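Local coordinates for protein AtGH3.15 acyl acid amido synthetase (Arabidopsis thaliana, PDB 6E1Q) that joins amino acids, chiefly glutamine, to indole-3-butyric acid and the herbicide 2,4-DB in an ATP-dependent amide-forming reaction, at residues Y145-E150 with I188-D193. Numbering follows the deposited sequence.
Sequences YFVTRE and ITTCAD. With CFA ((2,4-dichlorophenoxy)acetic acid), chain C.
The carbonyl oxygen of Ile-188 meets the branched side chain of Val-147, whose CG1 lies 3.9 Å from Ile-188 O. Val-147 CG1 stands between its backbone N and carbonyl carbon (chi1 50°), which leaves CG2 to approach Thr-190 OG1, the side chains crossing at about a right angle. Thr-190, with a methyl and a hydroxyl on one carbon, touches 145-150 on two fronts: CG2 presses on the backbone, 3.2 Å from Thr-148 O, while OG1 lies 3.5 Å from Glu-150 CG. An alanine here would probably open a gap beside Thr-148 O and Glu-150 CG. At Cys-191 the backbone takes over: its N donates to Val-147 O (3.2 Å, 161° at the hydrogen), and its O receives a CA-H...O contact from Thr-148 CA. A water donates to Cys-191 O and, weakly, to Val-147 O. Ala-192 brings its CA to 3.7 Å from Thr-148 O, its methyl directed away from 145-150. Asp-193 takes the N-cap of helix 194-207, OD1 accepting a weak hydrogen bond from Thr-195 N. In the GH3 N-terminal domain, 145-150 starts at the ligand pocket, where Tyr-145 CD1 lies 3.5 Å from CL4 of (2,4-dichlorophenoxy)acetic acid, but meets 188-193 at the surface. One direct hydrogen bond, two CA-H...O contacts and several carbon-to-oxygen van der Waals approaches join these loops; the Thr-190 hydroxyl, buried without a partner in the model, probably costs some stability.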
loop_
_atom_site.group_PDB
_atom_site.type_symbol
_atom_site.label_atom_id
_atom_site.label_comp_id
_atom_site.label_asym_id
_atom_site.label_seq_id
_atom_site.Cartn_x
_atom_site.Cartn_y
_atom_site.Cartn_z
ATOM N N TYR A 145 6.182 10.507 4.199
ATOM C CA TYR A 145 6.898 9.249 4.290
ATOM C C TYR A 145 8.096 9.503 5.167
ATOM O O TYR A 145 8.821 10.473 4.936
ATOM C CB TYR A 145 7.375 8.759 2.916
ATOM C CG TYR A 145 8.021 7.389 3.005
ATOM C CD1 TYR A 145 7.240 6.246 2.996
ATOM C CD2 TYR A 145 9.403 7.239 3.132
ATOM C CE1 TYR A 145 7.801 4.996 3.083
ATOM C CE2 TYR A 145 9.979 5.972 3.234
ATOM C CZ TYR A 145 9.164 4.857 3.213
ATOM O OH TYR A 145 9.672 3.579 3.305
ATOM N N PHE A 146 8.322 8.641 6.149
ATOM C CA PHE A 146 9.612 8.712 6.813
ATOM C C PHE A 146 9.977 7.339 7.357
ATOM O O PHE A 146 9.120 6.478 7.549
ATOM C CB PHE A 146 9.645 9.802 7.898
ATOM C CG PHE A 146 8.461 9.805 8.823
ATOM C CD1 PHE A 146 8.366 8.886 9.859
ATOM C CD2 PHE A 146 7.465 10.764 8.687
ATOM C CE1 PHE A 146 7.289 8.908 10.732
ATOM C CE2 PHE A 146 6.379 10.786 9.559
ATOM C CZ PHE A 146 6.293 9.856 10.579
ATOM N N VAL A 147 11.275 7.135 7.554
ATOM C CA VAL A 147 11.823 5.859 7.995
ATOM C C VAL A 147 12.453 6.036 9.372
ATOM O O VAL A 147 13.115 7.047 9.635
ATOM C CB VAL A 147 12.840 5.306 6.975
ATOM C CG1 VAL A 147 13.859 6.362 6.616
ATOM C CG2 VAL A 147 13.548 4.103 7.545
ATOM N N THR A 148 12.240 5.054 10.248
ATOM C CA THR A 148 12.666 5.139 11.638
ATOM C C THR A 148 13.885 4.286 11.955
ATOM O O THR A 148 14.475 4.461 13.029
ATOM C CB THR A 148 11.518 4.737 12.576
ATOM O OG1 THR A 148 11.235 3.339 12.425
ATOM C CG2 THR A 148 10.277 5.541 12.244
ATOM N N ARG A 149 14.267 3.373 11.063
ATOM C CA ARG A 149 15.482 2.590 11.218
ATOM C C ARG A 149 15.769 1.857 9.914
ATOM O O ARG A 149 14.897 1.706 9.045
ATOM C CB ARG A 149 15.383 1.589 12.383
ATOM C CG ARG A 149 14.389 0.487 12.132
ATOM C CD ARG A 149 14.375 -0.594 13.217
ATOM N NE ARG A 149 13.721 -1.774 12.653
ATOM C CZ ARG A 149 13.222 -2.789 13.347
ATOM N NH1 ARG A 149 13.291 -2.801 14.676
ATOM N NH2 ARG A 149 12.638 -3.793 12.695
ATOM N N GLU A 150 17.016 1.410 9.801
ATOM C CA GLU A 150 17.504 0.598 8.700
ATOM C C GLU A 150 18.552 -0.345 9.282
ATOM O O GLU A 150 18.904 -0.253 10.459
ATOM C CB GLU A 150 18.077 1.468 7.573
ATOM C CG GLU A 150 19.014 2.558 8.071
ATOM C CD GLU A 150 19.826 3.212 6.959
ATOM O OE1 GLU A 150 19.370 3.195 5.793
ATOM O OE2 GLU A 150 20.919 3.750 7.256
ATOM N N ILE A 188 14.937 9.524 3.758
ATOM C CA ILE A 188 16.168 8.777 3.526
ATOM C C ILE A 188 16.970 8.609 4.817
ATOM O O ILE A 188 17.339 7.492 5.186
ATOM C CB ILE A 188 17.019 9.442 2.419
ATOM C CG1 ILE A 188 16.210 9.560 1.120
ATOM C CG2 ILE A 188 18.311 8.651 2.178
ATOM C CD1 ILE A 188 16.775 10.572 0.125
ATOM N N THR A 189 17.237 9.708 5.524
ATOM C CA THR A 189 17.982 9.643 6.776
ATOM C C THR A 189 17.055 9.240 7.916
ATOM O O THR A 189 16.030 9.885 8.161
ATOM C CB THR A 189 18.654 10.983 7.096
ATOM O OG1 THR A 189 19.501 11.370 6.008
ATOM C CG2 THR A 189 19.504 10.867 8.371
ATOM N N THR A 190 17.432 8.177 8.616
ATOM C CA THR A 190 16.633 7.615 9.694
ATOM C C THR A 190 16.423 8.613 10.843
ATOM O O THR A 190 17.269 9.469 11.125
ATOM C CB THR A 190 17.318 6.325 10.170
ATOM O OG1 THR A 190 17.064 5.272 9.225
ATOM C CG2 THR A 190 16.897 5.904 11.565
ATOM N N CYS A 191 15.248 8.518 11.477
ATOM C CA CYS A 191 14.957 9.240 12.718
ATOM C C CYS A 191 14.066 8.346 13.564
ATOM O O CYS A 191 12.931 8.065 13.169
ATOM C CB CYS A 191 14.275 10.585 12.452
ATOM S SG CYS A 191 13.726 11.493 13.969
ATOM N N ALA A 192 14.568 7.913 14.725
ATOM C CA ALA A 192 13.792 7.012 15.573
ATOM C C ALA A 192 12.565 7.701 16.166
ATOM O O ALA A 192 11.544 7.046 16.412
ATOM C CB ALA A 192 14.673 6.444 16.688
ATOM N N ASP A 193 12.640 9.009 16.399
ATOM C CA ASP A 193 11.526 9.748 16.991
ATOM C C ASP A 193 10.535 10.128 15.894
ATOM O O ASP A 193 10.738 11.104 15.167
ATOM C CB ASP A 193 12.042 10.979 17.723
ATOM C CG ASP A 193 11.041 11.521 18.710
ATOM O OD1 ASP A 193 9.836 11.258 18.517
ATOM O OD2 ASP A 193 11.451 12.228 19.659
HETATM C C1 CFA C . 3.682 10.692 -5.242
HETATM C C2 CFA C . 3.871 9.348 -5.941
HETATM C "C1'" CFA C . 3.829 7.960 -4.001
HETATM C "C2'" CFA C . 3.239 6.972 -3.224
HETATM C "C3'" CFA C . 3.807 6.623 -2.024
HETATM C "C4'" CFA C . 4.949 7.253 -1.601
HETATM C "C5'" CFA C . 5.552 8.229 -2.357
HETATM CL CL3 CFA C . 1.751 6.118 -3.715
HETATM C "C6'" CFA C . 4.990 8.577 -3.561
HETATM O O1 CFA C . 4.488 11.634 -5.459
HETATM O O2 CFA C . 2.737 10.842 -4.434
HETATM O "O1'" CFA C . 3.251 8.318 -5.223
HETATM CL CL4 CFA C . 5.648 6.783 -0.052
HETATM O O HOH W 1 11.150 8.709 10.991
#